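Long-range contacts in thiamine pyrophosphokinase (Candida albicans, PDB 2G9Z), which catalyses the transfer of a pyrophosphate group from ATP to thiamine, giving the cofactor thiamine diphosphate: residues 93-98 / 128-133; 118-123 / 136-141; 289-294 / 323-328; 298-303 / 310-315. One frame throughout, in Å; residues are numbered along the deposited sequence.

Interaction 1: 93-98 / 128-133; sequences GANSLY and DSISPD. With MG (magnesium ion), chain C; MG (magnesium ion), chain D; VNP (3-[(4-amino-2-methylpyrimidin-5-yl)methyl]-5-(2-{[hydroxy(phosphonoamino)phosphoryl]oxy}ethyl)-4-methyl-1,3-thiazol-3-I um), chain H.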
# COMPACT_ATOMS: atom_id res chain seq x y z
N GLY A 93 -3.61 -2.45 -18.36
CA GLY A 93 -3.22 -1.06 -18.51
C GLY A 93 -3.62 -0.50 -19.86
O GLY A 93 -3.76 0.71 -20.02
N ALA A 94 -3.81 -1.38 -20.84
CA ALA A 94 -4.22 -0.95 -22.18
C ALA A 94 -5.65 -0.42 -22.12
O ALA A 94 -5.98 0.57 -22.78
CB ALA A 94 -4.11 -2.11 -23.16
N ASN A 95 -6.50 -1.09 -21.35
CA ASN A 95 -7.89 -0.66 -21.19
C ASN A 95 -7.91 0.72 -20.56
O ASN A 95 -8.64 1.61 -20.99
CB ASN A 95 -8.67 -1.62 -20.28
CG ASN A 95 -8.71 -3.04 -20.80
OD1 ASN A 95 -8.59 -3.28 -22.00
ND2 ASN A 95 -8.90 -3.99 -19.89
N SER A 96 -7.09 0.87 -19.52
CA SER A 96 -6.98 2.13 -18.80
C SER A 96 -6.60 3.25 -19.76
O SER A 96 -7.17 4.35 -19.72
CB SER A 96 -5.93 2.02 -17.69
OG SER A 96 -6.22 0.93 -16.83
N LEU A 97 -5.64 2.96 -20.63
CA LEU A 97 -5.19 3.94 -21.62
C LEU A 97 -6.31 4.23 -22.60
O LEU A 97 -6.58 5.39 -22.93
CB LEU A 97 -3.98 3.40 -22.38
CG LEU A 97 -3.48 4.26 -23.55
CD1 LEU A 97 -3.08 5.64 -23.05
CD2 LEU A 97 -2.31 3.57 -24.23
N TYR A 98 -6.97 3.17 -23.06
CA TYR A 98 -8.07 3.29 -24.01
C TYR A 98 -9.20 4.16 -23.47
O TYR A 98 -9.62 5.12 -24.11
CB TYR A 98 -8.62 1.89 -24.33
CG TYR A 98 -9.66 1.86 -25.43
CD1 TYR A 98 -9.30 1.72 -26.77
CD2 TYR A 98 -11.02 1.98 -25.13
CE1 TYR A 98 -10.25 1.69 -27.78
CE2 TYR A 98 -11.99 1.96 -26.13
CZ TYR A 98 -11.60 1.82 -27.46
OH TYR A 98 -12.55 1.79 -28.45
N ASP A 128 -5.18 -11.54 -19.25
CA ASP A 128 -6.44 -12.01 -18.68
C ASP A 128 -7.29 -10.84 -18.21
O ASP A 128 -8.36 -11.04 -17.63
CB ASP A 128 -6.19 -12.99 -17.54
CG ASP A 128 -5.23 -12.45 -16.50
OD1 ASP A 128 -4.85 -11.26 -16.57
OD2 ASP A 128 -4.88 -13.22 -15.60
N SER A 129 -6.83 -9.62 -18.45
CA SER A 129 -7.58 -8.44 -18.06
C SER A 129 -7.86 -7.53 -19.25
O SER A 129 -8.92 -6.93 -19.34
CB SER A 129 -6.84 -7.66 -16.96
OG SER A 129 -5.63 -7.10 -17.44
N ILE A 130 -6.90 -7.43 -20.18
CA ILE A 130 -7.10 -6.59 -21.36
C ILE A 130 -8.35 -7.06 -22.10
O ILE A 130 -8.59 -8.26 -22.24
CB ILE A 130 -5.87 -6.65 -22.31
CG1 ILE A 130 -6.00 -5.59 -23.40
CG2 ILE A 130 -5.75 -8.03 -22.93
CD1 ILE A 130 -4.78 -5.50 -24.31
N SER A 131 -9.17 -6.12 -22.56
CA SER A 131 -10.39 -6.49 -23.27
C SER A 131 -10.10 -6.77 -24.74
O SER A 131 -9.27 -6.10 -25.36
CB SER A 131 -11.44 -5.37 -23.16
OG SER A 131 -11.06 -4.24 -23.93
N PRO A 132 -10.78 -7.77 -25.32
CA PRO A 132 -10.60 -8.14 -26.73
C PRO A 132 -10.60 -6.92 -27.63
O PRO A 132 -9.73 -6.76 -28.49
CB PRO A 132 -11.78 -9.06 -26.99
CG PRO A 132 -11.97 -9.74 -25.68
CD PRO A 132 -11.84 -8.58 -24.70
N ASP A 133 -11.60 -6.06 -27.44
CA ASP A 133 -11.75 -4.84 -28.21
C ASP A 133 -10.53 -3.92 -28.13
O ASP A 133 -10.02 -3.46 -29.15
CB ASP A 133 -12.99 -4.07 -27.74
CG ASP A 133 -14.24 -4.49 -28.47
OD1 ASP A 133 -14.44 -5.71 -28.67
OD2 ASP A 133 -15.03 -3.60 -28.85
MG MG C . -2.87 -10.03 -16.47
MG MG D . -3.05 -12.88 -14.52
O2G VNP H . -3.58 -12.58 -12.53
PG VNP H . -3.60 -11.15 -11.79
O3G VNP H . -4.00 -11.29 -10.38
O1G VNP H . -4.65 -10.25 -12.62
N3B VNP H . -2.14 -10.46 -11.96
PB VNP H . -1.36 -10.88 -13.32
O2B VNP H . -0.13 -10.07 -13.43
O1B VNP H . -2.33 -10.80 -14.44
O1 VNP H . -0.98 -12.43 -13.10
C7 VNP H . -0.13 -12.90 -12.05
C12 VNP H . 0.53 -14.18 -12.58
C11 VNP H . 1.42 -14.95 -11.60
C10 VNP H . 0.70 -15.85 -10.59
CM4 VNP H . -0.63 -16.54 -10.89
S1 VNP H . 2.49 -14.00 -10.47
C9 VNP H . 2.40 -15.21 -9.22
N5 VNP H . 1.33 -15.98 -9.41
C7A VNP H . 0.78 -16.86 -8.37
C5A VNP H . 1.83 -17.34 -7.37
C6A VNP H . 1.66 -16.93 -6.05
N1A VNP H . 2.45 -17.39 -5.09
C2A VNP H . 3.43 -18.26 -5.36
CM2 VNP H . 4.30 -18.79 -4.22
N3A VNP H . 3.64 -18.67 -6.62
C4A VNP H . 2.86 -18.24 -7.62
N4A VNP H . 3.11 -18.67 -8.86
O HOH W 1 -4.04 -8.57 -15.02
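Asn95 and Ala94, in the first turn of helix 93-100, receive the loop that runs from the magnesium site to helix 132-139. At its start Asp128 joins two magnesium ions, its carboxylate giving OD1 to one (2.3 Å from the metal) and OD2 to the other. O1B of the bound imidodiphosphate analogue of thiamine diphosphate also binds both metals, and Asp91, Asp126 and Asp155 share the first of them. The carbonyl of Ser129 then turns to helix 93-100: Asn95 ND2 donates to Ser129 O at 3.0 Å, with the acceptor in the plane of the amide but the donor well above the carbonyl plane. Ile130 follows with its apolar side chain. CG1 is anti to the backbone N (chi1 -171°), and CD1 beyond it rests on Ala94 CB at 3.6 Å. The backbone N atoms of Ser129 and Ile130 both donate to the carboxylate of Asp91. Ser131, the N-cap of helix 132-139, gives its N-H almost straight (175°) to Asn95 OD1 at 3.0 Å, on a lone pair in the amide plane. Asn95 therefore uses both ends of one amide to bridge a carbonyl and an N-H two residues apart, which fixes the rotation of its side chain. With Asp91 both binding metal and holding the loop N-H groups, these bonds probably help to set the path of the chain that leaves the metal ligand Asp128.

Interaction 2: 118-123 / 136-141; sequences YIPDYI and TYYESH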
# COMPACT_ATOMS: atom_id res chain seq x y z
N TYR A 118 -2.01 8.24 -29.41
CA TYR A 118 -1.26 7.70 -28.29
C TYR A 118 -1.30 6.18 -28.27
O TYR A 118 -2.03 5.57 -27.49
CB TYR A 118 -1.82 8.29 -26.99
CG TYR A 118 -1.78 9.80 -27.01
CD1 TYR A 118 -0.63 10.49 -26.61
CD2 TYR A 118 -2.86 10.54 -27.50
CE1 TYR A 118 -0.56 11.88 -26.70
CE2 TYR A 118 -2.80 11.94 -27.59
CZ TYR A 118 -1.65 12.60 -27.19
OH TYR A 118 -1.58 13.97 -27.28
N ILE A 119 -0.51 5.59 -29.15
CA ILE A 119 -0.43 4.14 -29.26
C ILE A 119 0.77 3.67 -28.46
O ILE A 119 1.88 4.16 -28.66
CB ILE A 119 -0.26 3.69 -30.73
CG1 ILE A 119 -1.33 4.36 -31.61
CG2 ILE A 119 -0.37 2.18 -30.82
CD1 ILE A 119 -2.76 4.07 -31.20
N PRO A 120 0.57 2.72 -27.54
CA PRO A 120 1.69 2.24 -26.74
C PRO A 120 2.67 1.42 -27.58
O PRO A 120 2.28 0.71 -28.50
CB PRO A 120 1.00 1.41 -25.67
CG PRO A 120 -0.16 0.82 -26.41
CD PRO A 120 -0.67 1.99 -27.22
N ASP A 121 3.95 1.53 -27.25
CA ASP A 121 4.99 0.80 -27.95
C ASP A 121 4.84 -0.70 -27.73
O ASP A 121 4.96 -1.49 -28.67
CB ASP A 121 6.36 1.26 -27.48
CG ASP A 121 6.67 2.68 -27.91
OD1 ASP A 121 7.20 2.85 -29.03
OD2 ASP A 121 6.37 3.61 -27.14
N TYR A 122 4.57 -1.09 -26.49
CA TYR A 122 4.41 -2.50 -26.14
C TYR A 122 3.22 -2.72 -25.22
O TYR A 122 2.88 -1.87 -24.40
CB TYR A 122 5.65 -3.02 -25.40
CG TYR A 122 6.97 -2.96 -26.14
CD1 TYR A 122 7.42 -4.04 -26.90
CD2 TYR A 122 7.78 -1.83 -26.05
CE1 TYR A 122 8.65 -4.01 -27.54
CE2 TYR A 122 9.02 -1.79 -26.70
CZ TYR A 122 9.45 -2.88 -27.43
OH TYR A 122 10.67 -2.83 -28.05
N ILE A 123 2.59 -3.88 -25.36
CA ILE A 123 1.47 -4.29 -24.51
C ILE A 123 1.88 -5.70 -24.11
O ILE A 123 1.97 -6.58 -24.96
CB ILE A 123 0.14 -4.34 -25.26
CG1 ILE A 123 -0.28 -2.93 -25.68
CG2 ILE A 123 -0.93 -4.98 -24.37
CD1 ILE A 123 -1.59 -2.89 -26.46
N THR A 136 -7.52 -5.70 -29.80
CA THR A 136 -7.57 -5.59 -31.25
C THR A 136 -7.32 -4.15 -31.70
O THR A 136 -6.63 -3.92 -32.69
CB THR A 136 -8.94 -6.09 -31.79
OG1 THR A 136 -10.00 -5.37 -31.16
CG2 THR A 136 -9.11 -7.57 -31.52
N TYR A 137 -7.85 -3.19 -30.96
CA TYR A 137 -7.66 -1.79 -31.31
C TYR A 137 -6.19 -1.41 -31.42
O TYR A 137 -5.74 -0.92 -32.46
CB TYR A 137 -8.32 -0.87 -30.28
CG TYR A 137 -8.09 0.59 -30.59
CD1 TYR A 137 -8.88 1.26 -31.53
CD2 TYR A 137 -7.04 1.29 -30.00
CE1 TYR A 137 -8.62 2.59 -31.87
CE2 TYR A 137 -6.77 2.62 -30.34
CZ TYR A 137 -7.57 3.26 -31.27
OH TYR A 137 -7.29 4.56 -31.62
N TYR A 138 -5.43 -1.64 -30.35
CA TYR A 138 -4.01 -1.31 -30.36
C TYR A 138 -3.19 -2.23 -31.25
O TYR A 138 -2.18 -1.80 -31.81
CB TYR A 138 -3.46 -1.29 -28.93
CG TYR A 138 -3.96 -0.11 -28.14
CD1 TYR A 138 -3.67 1.20 -28.55
CD2 TYR A 138 -4.77 -0.28 -27.02
CE1 TYR A 138 -4.18 2.30 -27.86
CE2 TYR A 138 -5.29 0.82 -26.33
CZ TYR A 138 -4.99 2.10 -26.76
OH TYR A 138 -5.52 3.19 -26.10
N GLU A 139 -3.62 -3.48 -31.39
CA GLU A 139 -2.91 -4.40 -32.28
C GLU A 139 -3.02 -3.81 -33.69
O GLU A 139 -2.06 -3.82 -34.45
CB GLU A 139 -3.54 -5.80 -32.25
CG GLU A 139 -3.51 -6.49 -30.90
CD GLU A 139 -4.07 -7.91 -30.93
OE1 GLU A 139 -5.19 -8.11 -31.47
OE2 GLU A 139 -3.40 -8.83 -30.41
N SER A 140 -4.19 -3.27 -34.02
CA SER A 140 -4.41 -2.69 -35.34
C SER A 140 -3.72 -1.34 -35.51
O SER A 140 -3.76 -0.75 -36.60
CB SER A 140 -5.91 -2.55 -35.63
OG SER A 140 -6.51 -1.57 -34.80
N HIS A 141 -3.10 -0.84 -34.45
CA HIS A 141 -2.41 0.44 -34.54
C HIS A 141 -0.90 0.35 -34.38
O HIS A 141 -0.22 1.37 -34.24
CB HIS A 141 -2.99 1.44 -33.54
CG HIS A 141 -4.21 2.14 -34.03
ND1 HIS A 141 -5.47 1.57 -33.98
CD2 HIS A 141 -4.37 3.35 -34.61
CE1 HIS A 141 -6.35 2.41 -34.51
NE2 HIS A 141 -5.71 3.50 -34.90
O HOH W 2 -4.77 5.48 -27.01
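Ile119 and Tyr138 bury the most surface here, where the chain leading into strand 122-125 packs on the end of helix 132-139, the first strand and the helix of a beta-alpha-beta unit completed by strand 144-147. Tyr138 lays its ring between neighbours on two sides. Tyr137 CD2 lies over the centre of one face, while on the opposite face sits Pro120, with CG offset toward the rim and CD 3.4 Å from Tyr138 CD1. The side chains of Pro120 and Tyr138 cross at about a right angle. At the root of the ring, Ile123 CD1 meets Tyr138 CB at 3.5 Å, which brings the strand itself against the helix. Ile119 CD1 approaches the ring at its edge, 4.0 Å from Tyr138 CD1, and then continues to His141. A chi2 of -58° turns CD1 of Ile119 to within 3.5 Å of His141 CB, and the other branch, Ile119 CG2, lies 3.5 Å from His141 O. The imidazole has its own anchor on the helix: His141 ND1 donates to Tyr137 O at 2.9 Å, with that oxygen in the ring plane and the donor above the carbonyl plane. Leu97 and Tyr98 of helix 93-100 add further packing around Tyr138. A water links the Tyr138 phenol to the loop, accepting from Tyr138 OH at 2.6 Å and donating to Tyr118 O at 2.8 Å.

Interaction 3: 289-294 / 323-328; sequences IILNSY and FIVECS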
# COMPACT_ATOMS: atom_id res chain seq x y z
N ILE A 289 16.61 0.96 9.89
CA ILE A 289 17.29 1.91 9.03
C ILE A 289 17.47 3.21 9.82
O ILE A 289 16.53 3.72 10.42
CB ILE A 289 16.47 2.18 7.75
CG1 ILE A 289 16.47 0.92 6.88
CG2 ILE A 289 17.03 3.38 7.00
CD1 ILE A 289 15.74 1.07 5.57
N ILE A 290 18.70 3.72 9.82
CA ILE A 290 19.01 4.96 10.54
C ILE A 290 18.83 6.13 9.59
O ILE A 290 19.39 6.13 8.49
CB ILE A 290 20.47 4.99 11.04
CG1 ILE A 290 20.81 3.69 11.77
CG2 ILE A 290 20.66 6.19 11.96
CD1 ILE A 290 20.02 3.47 13.03
N LEU A 291 18.06 7.13 10.01
CA LEU A 291 17.82 8.29 9.17
C LEU A 291 18.30 9.62 9.75
O LEU A 291 18.31 9.83 10.97
CB LEU A 291 16.32 8.42 8.89
CG LEU A 291 15.58 7.28 8.19
CD1 LEU A 291 14.07 7.52 8.25
CD2 LEU A 291 16.05 7.17 6.75
N ASN A 292 18.71 10.51 8.85
CA ASN A 292 19.14 11.86 9.19
C ASN A 292 18.56 12.71 8.08
O ASN A 292 18.89 12.52 6.92
CB ASN A 292 20.67 11.99 9.18
CG ASN A 292 21.30 11.41 10.43
OD1 ASN A 292 20.95 11.77 11.55
ND2 ASN A 292 22.26 10.51 10.23
N SER A 293 17.68 13.64 8.43
CA SER A 293 17.08 14.49 7.41
C SER A 293 17.33 15.96 7.69
O SER A 293 17.52 16.37 8.83
CB SER A 293 15.57 14.25 7.31
OG SER A 293 14.90 14.60 8.50
N TYR A 294 17.37 16.75 6.62
CA TYR A 294 17.57 18.19 6.70
C TYR A 294 16.58 18.80 5.71
O TYR A 294 16.74 18.63 4.50
CB TYR A 294 19.00 18.55 6.31
CG TYR A 294 20.04 17.74 7.05
CD1 TYR A 294 20.54 18.15 8.29
CD2 TYR A 294 20.48 16.52 6.53
CE1 TYR A 294 21.45 17.36 9.00
CE2 TYR A 294 21.38 15.72 7.23
CZ TYR A 294 21.86 16.15 8.46
OH TYR A 294 22.74 15.34 9.15
N PHE A 323 15.56 19.10 -0.09
CA PHE A 323 15.86 18.63 1.25
C PHE A 323 16.83 17.47 1.17
O PHE A 323 17.06 16.90 0.10
CB PHE A 323 14.58 18.20 1.98
CG PHE A 323 13.83 17.08 1.31
CD1 PHE A 323 12.89 17.34 0.32
CD2 PHE A 323 14.06 15.75 1.70
CE1 PHE A 323 12.18 16.29 -0.30
CE2 PHE A 323 13.36 14.70 1.10
CZ PHE A 323 12.42 14.97 0.09
N ILE A 324 17.40 17.10 2.31
CA ILE A 324 18.35 16.00 2.34
C ILE A 324 17.96 14.87 3.28
O ILE A 324 17.51 15.11 4.40
CB ILE A 324 19.74 16.51 2.76
CG1 ILE A 324 20.29 17.45 1.69
CG2 ILE A 324 20.68 15.33 3.02
CD1 ILE A 324 21.57 18.16 2.10
N VAL A 325 18.13 13.64 2.82
CA VAL A 325 17.87 12.50 3.68
C VAL A 325 19.04 11.54 3.54
O VAL A 325 19.41 11.15 2.43
CB VAL A 325 16.59 11.73 3.32
CG1 VAL A 325 16.45 10.50 4.24
CG2 VAL A 325 15.38 12.64 3.47
N GLU A 326 19.64 11.19 4.67
CA GLU A 326 20.73 10.23 4.68
C GLU A 326 20.12 8.98 5.30
O GLU A 326 19.40 9.07 6.29
CB GLU A 326 21.89 10.74 5.52
CG GLU A 326 23.03 9.74 5.65
CD GLU A 326 24.26 10.35 6.28
OE1 GLU A 326 24.12 11.11 7.26
OE2 GLU A 326 25.38 10.06 5.80
N CYS A 327 20.39 7.83 4.71
CA CYS A 327 19.83 6.59 5.24
C CYS A 327 20.86 5.47 5.25
O CYS A 327 21.66 5.36 4.33
CB CYS A 327 18.62 6.18 4.40
SG CYS A 327 18.98 5.93 2.65
N SER A 328 20.81 4.63 6.28
CA SER A 328 21.76 3.52 6.40
C SER A 328 21.52 2.40 5.40
O SER A 328 22.34 1.49 5.27
CB SER A 328 21.72 2.95 7.82
OG SER A 328 20.42 2.48 8.12
O HOH W 3 21.65 7.79 8.11
O HOH W 4 23.68 13.52 6.42
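Leu291 and Cys327 form the apolar centre of this antiparallel pair of strands, a non-hydrogen-bonded pair in which Leu291 CD2 touches Cys327 CB at 3.6 Å and reaches on to Val325 CG1. Ile289 CG2 also approaches Cys327 CB, at 4.1 Å. The strands are neighbours in a mixed sheet of the vitamin B1 binding domain, flanked by strands 303-305 and 254-259. On the sheet face that carries Tyr294 and Ile324, Ile324 CG2 comes to the edge of the Tyr294 ring, near its plane and 3.7 Å from CD2. It is placed there by lying anti to the backbone N. The hydrogen-bonded pairs Asn292–Glu326 and Tyr294–Ile324 each make two main-chain bonds. On the same face, Asn292 and Glu326 lie side by side and point the same way, ND2 and OE1 3.6 Å apart, with the amide and carboxylate planes 58° apart. Asn292 OD1 accepts from Asn302 N, just past strand 298-301, whereas Glu326 OE1 accepts from a water at 2.6 Å. At the end of the strand Ser328 turns its hydroxyl back, and Ile290 N donates to Ser328 OG at 2.7 Å (165°) while Ser328 N donates to Ile290 O at 3.0 Å. A serine side chain thus stands in for a carbonyl where strand 322-327 has ended, so the main-chain N-H of Ile290 keeps an acceptor.

Interaction 4: 298-303 / 310-315; sequences YDMRNW and QVSSSN. With VNP (3-[(4-amino-2-methylpyrimidin-5-yl)methyl]-5-(2-{[hydroxy(phosphonoamino)phosphoryl]oxy}ethyl)-4-methyl-1,3-thiazol-3-I um), chain N.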
# COMPACT_ATOMS: atom_id res chain seq x y z
N TYR A 298 9.58 17.55 10.30
CA TYR A 298 10.01 16.80 11.47
C TYR A 298 11.30 16.10 11.05
O TYR A 298 11.29 14.94 10.64
CB TYR A 298 8.92 15.80 11.87
CG TYR A 298 7.60 16.47 12.13
CD1 TYR A 298 7.29 17.00 13.38
CD2 TYR A 298 6.68 16.65 11.10
CE1 TYR A 298 6.10 17.69 13.60
CE2 TYR A 298 5.49 17.34 11.30
CZ TYR A 298 5.20 17.86 12.55
OH TYR A 298 4.03 18.56 12.73
N ASP A 299 12.40 16.85 11.10
CA ASP A 299 13.69 16.33 10.72
C ASP A 299 14.18 15.31 11.71
O ASP A 299 14.00 15.46 12.92
CB ASP A 299 14.73 17.46 10.58
CG ASP A 299 14.77 18.05 9.17
OD1 ASP A 299 14.51 17.29 8.21
OD2 ASP A 299 15.09 19.25 9.03
N MET A 300 14.82 14.27 11.20
CA MET A 300 15.33 13.20 12.03
C MET A 300 16.85 13.21 12.08
O MET A 300 17.52 13.61 11.13
CB MET A 300 14.84 11.85 11.47
CG MET A 300 13.32 11.66 11.55
SD MET A 300 12.64 10.58 10.24
CE MET A 300 12.60 11.72 8.87
N ARG A 301 17.39 12.79 13.21
CA ARG A 301 18.83 12.69 13.39
C ARG A 301 19.05 11.36 14.09
O ARG A 301 18.52 11.14 15.17
CB ARG A 301 19.36 13.86 14.23
CG ARG A 301 19.12 15.24 13.59
CD ARG A 301 19.66 15.28 12.17
NE ARG A 301 18.98 16.28 11.35
CZ ARG A 301 19.11 17.59 11.50
NH1 ARG A 301 19.90 18.09 12.45
NH2 ARG A 301 18.43 18.41 10.71
N ASN A 302 19.81 10.48 13.45
CA ASN A 302 20.10 9.16 14.01
C ASN A 302 18.82 8.47 14.48
O ASN A 302 18.81 7.76 15.48
CB ASN A 302 21.08 9.31 15.17
CG ASN A 302 22.40 9.92 14.74
OD1 ASN A 302 23.11 9.37 13.90
ND2 ASN A 302 22.73 11.07 15.31
N TRP A 303 17.75 8.67 13.72
CA TRP A 303 16.44 8.12 14.02
C TRP A 303 16.27 6.74 13.37
O TRP A 303 16.28 6.62 12.14
CB TRP A 303 15.37 9.08 13.50
CG TRP A 303 14.03 8.93 14.13
CD1 TRP A 303 13.67 9.32 15.39
CD2 TRP A 303 12.85 8.41 13.52
NE1 TRP A 303 12.33 9.08 15.60
CE2 TRP A 303 11.80 8.52 14.46
CE3 TRP A 303 12.57 7.86 12.26
CZ2 TRP A 303 10.49 8.10 14.19
CZ3 TRP A 303 11.27 7.44 11.98
CH2 TRP A 303 10.25 7.56 12.94
N GLN A 310 8.95 2.47 14.92
CA GLN A 310 8.56 3.82 14.50
C GLN A 310 8.75 4.01 13.00
O GLN A 310 9.75 3.56 12.42
CB GLN A 310 9.35 4.89 15.28
CG GLN A 310 10.75 4.47 15.71
CD GLN A 310 11.48 5.57 16.48
OE1 GLN A 310 10.91 6.23 17.34
NE2 GLN A 310 12.76 5.75 16.18
N VAL A 311 7.78 4.66 12.39
CA VAL A 311 7.80 4.95 10.97
C VAL A 311 7.37 6.40 10.80
O VAL A 311 6.35 6.81 11.34
CB VAL A 311 6.83 4.05 10.17
CG1 VAL A 311 6.69 4.58 8.73
CG2 VAL A 311 7.33 2.62 10.15
N SER A 312 8.16 7.17 10.08
CA SER A 312 7.81 8.56 9.87
C SER A 312 6.74 8.68 8.79
O SER A 312 7.00 8.43 7.61
CB SER A 312 9.05 9.36 9.45
OG SER A 312 8.71 10.71 9.16
N SER A 313 5.52 9.02 9.20
CA SER A 313 4.42 9.22 8.27
C SER A 313 3.85 10.58 8.62
O SER A 313 4.07 11.08 9.73
CB SER A 313 3.35 8.12 8.39
OG SER A 313 2.76 8.09 9.67
N SER A 314 3.13 11.18 7.68
CA SER A 314 2.59 12.52 7.89
C SER A 314 3.71 13.53 8.17
O SER A 314 3.51 14.49 8.92
CB SER A 314 1.57 12.52 9.02
OG SER A 314 0.41 11.81 8.63
N ASN A 315 4.89 13.30 7.61
CA ASN A 315 5.98 14.26 7.77
C ASN A 315 5.64 15.30 6.71
O ASN A 315 4.73 15.07 5.91
CB ASN A 315 7.35 13.63 7.46
CG ASN A 315 8.50 14.32 8.21
OD1 ASN A 315 8.48 15.53 8.40
ND2 ASN A 315 9.50 13.54 8.63
O2G VNP N . -2.12 15.51 9.06
PG VNP N . -2.51 14.28 8.10
O3G VNP N . -1.48 14.09 7.05
O1G VNP N . -3.94 14.65 7.47
N3B VNP N . -2.69 12.95 9.02
PB VNP N . -3.28 13.25 10.50
O2B VNP N . -3.62 11.95 11.14
O1B VNP N . -4.36 14.25 10.37
O1 VNP N . -2.05 13.93 11.29
C7 VNP N . -0.79 13.29 11.53
C12 VNP N . -0.24 13.89 12.82
C11 VNP N . 1.18 13.48 13.23
C10 VNP N . 2.33 14.14 12.46
CM4 VNP N . 2.23 15.55 11.87
S1 VNP N . 1.64 11.73 13.06
C9 VNP N . 3.32 12.12 12.76
N5 VNP N . 3.42 13.38 12.33
C7A VNP N . 4.62 13.90 11.66
C5A VNP N . 5.91 13.19 12.08
C6A VNP N . 6.61 12.53 11.07
N1A VNP N . 7.78 11.97 11.31
C2A VNP N . 8.33 12.01 12.53
CM2 VNP N . 9.70 11.38 12.77
N3A VNP N . 7.69 12.62 13.54
C4A VNP N . 6.50 13.21 13.34
N4A VNP N . 5.90 13.81 14.37
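The backbones of Tyr298 and Asn315 approach to 6.0 Å between CA atoms but stand 9.0 Å apart at Trp303 and Gln310. The side-chain amide of Asn315 pairs with the main chain of Tyr298 as a peptide group would: Tyr298 N donates to Asn315 OD1 and Asn315 ND2 to Tyr298 O, both at 3.0 Å. The same ND2 donates to Ser312 OG, which donates to N1A of the thiamine diphosphate analogue at 2.7 Å, so Asn315, itself lining the pocket, also positions the Ser312 hydroxyl. Asn302 and Trp303 form a G1 beta bulge opposite Leu291 at the end of strand 298-301, and the indole, with CG anti to the backbone N (chi1 -159°), reaches toward 310-315. Gln310 stacks its amide on one face, planes 25° apart and NE2 3.4 Å from Trp303 CE2; NE2 is held by Lys304 O. The opposite face carries Met300 CG and the ligand methyl CM2. Met300 CE meets Asn315 ND2 tip to tip, and SD lies 3.9 Å from Ser312 CB. Over one face of the Tyr298 ring lies ligand C7A; Tyr298 OH is hydrogen-bonded to Gln151 of the second subunit, and Ser314 OG to Arg216 of that subunit.

In the fold
Interactions 1 and 2 lie together in the catalytic domain and share helix 132-139: the first secures its N-terminal approach with an asparagine amide, the second seats its C-terminal part on apolar and aromatic side chains, and the two contacts touch where Tyr138 meets helix 93-100. Across the centre of the chain, interactions 3 and 4 belong to the vitamin-binding domain; the centres of interactions 1 and 4 are about 40 Å apart. Interaction 4 is nested within the loop closed by interaction 3, and strands 289-294 and 298-301 bond to each other. Interaction 4 is the buried one, lining the thiamine pocket; the other three are partly buried. Main-chain bonds dominate interaction 3, whereas side chains carry interaction 4.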